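Local coordinates for envelope glycoprotein (Thogoto virus, PDB 5XEA) that probably attaches the virus to its host-cell receptor and later induces fusion of the virion with the host membrane, at residues B[78-81]-B[82-85]. Residues are numbered along the deposited sequence; the frame is centred on the assembly and turned at random.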
ATOM      1  N   ASP B  78     -14.403  17.213  32.144  1.00 51.24           N
ATOM      2  CA  ASP B  78     -15.844  17.202  32.382  1.00 58.49           C
ATOM      3  C   ASP B  78     -16.607  17.891  31.258  1.00 57.21           C
ATOM      4  O   ASP B  78     -17.658  17.402  30.822  1.00 49.41           O
ATOM      5  CB  ASP B  78     -16.148  17.879  33.717  1.00 69.11           C
ATOM      6  CG  ASP B  78     -15.581  17.119  34.899  1.00 82.06           C
ATOM      7  OD1 ASP B  78     -15.511  15.873  34.828  1.00 71.32           O
ATOM      8  OD2 ASP B  78     -15.214  17.776  35.895  1.00 92.47           O
ATOM      9  N   GLU B  79     -16.105  19.044  30.790  1.00 55.35           N
ATOM     10  CA  GLU B  79     -16.714  19.699  29.638  1.00 47.34           C
ATOM     11  C   GLU B  79     -16.696  18.777  28.429  1.00 47.48           C
ATOM     12  O   GLU B  79     -17.719  18.579  27.767  1.00 50.04           O
ATOM     13  CB  GLU B  79     -15.984  21.012  29.320  1.00 52.69           C
ATOM     14  CG  GLU B  79     -16.308  22.179  30.247  1.00 62.72           C
ATOM     15  CD  GLU B  79     -15.680  23.494  29.784  1.00 57.93           C
ATOM     16  OE1 GLU B  79     -14.451  23.673  29.933  1.00 51.60           O
ATOM     17  OE2 GLU B  79     -16.426  24.342  29.260  1.00 56.33           O
ATOM     18  N   LEU B  80     -15.531  18.203  28.128  1.00 50.19           N
ATOM     19  CA  LEU B  80     -15.398  17.354  26.945  1.00 51.69           C
ATOM     20  C   LEU B  80     -16.403  16.211  26.975  1.00 59.15           C
ATOM     21  O   LEU B  80     -17.074  15.927  25.972  1.00 53.39           O
ATOM     22  CB  LEU B  80     -13.967  16.820  26.849  1.00 47.05           C
ATOM     23  CG  LEU B  80     -13.542  16.315  25.472  1.00 50.61           C
ATOM     24  CD1 LEU B  80     -14.059  17.246  24.402  1.00 41.45           C
ATOM     25  CD2 LEU B  80     -12.036  16.208  25.400  1.00 46.13           C
ATOM     26  N   LEU B  81     -16.540  15.560  28.135  1.00 52.43           N
ATOM     27  CA  LEU B  81     -17.535  14.506  28.296  1.00 51.67           C
ATOM     28  C   LEU B  81     -18.933  15.003  27.946  1.00 56.40           C
ATOM     29  O   LEU B  81     -19.676  14.340  27.213  1.00 53.78           O
ATOM     30  CB  LEU B  81     -17.485  13.958  29.724  1.00 58.86           C
ATOM     31  CG  LEU B  81     -16.399  12.905  29.973  1.00 74.75           C
ATOM     32  CD1 LEU B  81     -16.158  12.684  31.460  1.00 82.36           C
ATOM     33  CD2 LEU B  81     -16.749  11.581  29.290  1.00 67.69           C
ATOM     34  N   LEU B  82     -19.303  16.191  28.434  1.00 53.77           N
ATOM     35  CA  LEU B  82     -20.624  16.719  28.120  1.00 51.85           C
ATOM     36  C   LEU B  82     -20.731  17.084  26.646  1.00 55.83           C
ATOM     37  O   LEU B  82     -21.779  16.874  26.022  1.00 55.67           O
ATOM     38  CB  LEU B  82     -20.933  17.923  29.010  1.00 48.20           C
ATOM     39  CG  LEU B  82     -22.228  18.688  28.717  1.00 60.30           C
ATOM     40  CD1 LEU B  82     -23.442  17.772  28.722  1.00 56.14           C
ATOM     41  CD2 LEU B  82     -22.408  19.845  29.715  1.00 62.24           C
ATOM     42  N   TRP B  83     -19.652  17.625  26.067  1.00 53.85           N
ATOM     43  CA  TRP B  83     -19.668  17.945  24.644  1.00 48.95           C
ATOM     44  C   TRP B  83     -19.880  16.694  23.808  1.00 51.20           C
ATOM     45  O   TRP B  83     -20.692  16.688  22.875  1.00 51.53           O
ATOM     46  CB  TRP B  83     -18.359  18.624  24.227  1.00 41.95           C
ATOM     47  CG  TRP B  83     -18.136  20.029  24.744  1.00 43.38           C
ATOM     48  CD1 TRP B  83     -18.811  20.667  25.755  1.00 45.09           C
ATOM     49  CD2 TRP B  83     -17.147  20.957  24.271  1.00 40.39           C
ATOM     50  NE1 TRP B  83     -18.295  21.934  25.933  1.00 48.26           N
ATOM     51  CE2 TRP B  83     -17.281  22.137  25.032  1.00 42.59           C
ATOM     52  CE3 TRP B  83     -16.165  20.904  23.274  1.00 42.54           C
ATOM     53  CZ2 TRP B  83     -16.464  23.250  24.834  1.00 41.75           C
ATOM     54  CZ3 TRP B  83     -15.352  22.016  23.075  1.00 36.69           C
ATOM     55  CH2 TRP B  83     -15.514  23.175  23.852  1.00 36.64           C
ATOM     56  N   GLY B  84     -19.160  15.621  24.133  1.00 46.78           N
ATOM     57  CA  GLY B  84     -19.274  14.398  23.348  1.00 58.16           C
ATOM     58  C   GLY B  84     -20.674  13.808  23.367  1.00 60.74           C
ATOM     59  O   GLY B  84     -21.223  13.433  22.324  1.00 60.20           O
ATOM     60  N   SER B  85     -21.279  13.733  24.553  1.00 59.74           N
ATOM     61  CA  SER B  85     -22.623  13.166  24.645  1.00 66.52           C
ATOM     62  C   SER B  85     -23.659  14.079  23.998  1.00 64.12           C
ATOM     63  O   SER B  85     -24.508  13.612  23.231  1.00 62.74           O
ATOM     64  CB  SER B  85     -22.979  12.882  26.104  1.00 62.29           C
ATOM     65  OG  SER B  85     -22.553  13.935  26.945  1.00 69.18           O
TER
HETATM   66  O   HOH W   1     -18.682  23.674  28.402  1.00 48.52           O
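Glu79 and Trp83, one helical turn apart, are joined through both backbone and side chain. Trp83 N donates to Glu79 O at 2.7 Å. A water links the side chains: it donates to Glu79 OE2 at 2.5 Å and accepts from Trp83 NE1 at 3.0 Å. The indole N-H of the buried Trp83 is thereby satisfied. Glu79 OE2 also forms a salt bridge with Arg47 on strand 40-56, so this carboxylate oxygen has two partners. With its CG beside the backbone N (chi1 -70°), the Trp83 ring turns back along the helix and lays one face over Glu79 C. Leu80 CD1 meets the ring obliquely, 4.4 Å from Trp83 CE3. Both segments belong to the short alpha helix 77-86, where N-H of residue i+4 donates to O of residue i. Leu80 and Leu81 pack on strand 187-192, and Trp83 meets the ring of Trp116 at a steep angle. Leu82 N donates to Asp78 O, and Gly84 N to Leu80 O. Leu81 O accepts from Ser85 N at 3.2 Å. Ser85 OG sits 2.9 Å from Leu81 O and 3.2 Å from Leu82 O; its single proton can serve either carbonyl. Leu82 O accepts from Ser86 OG.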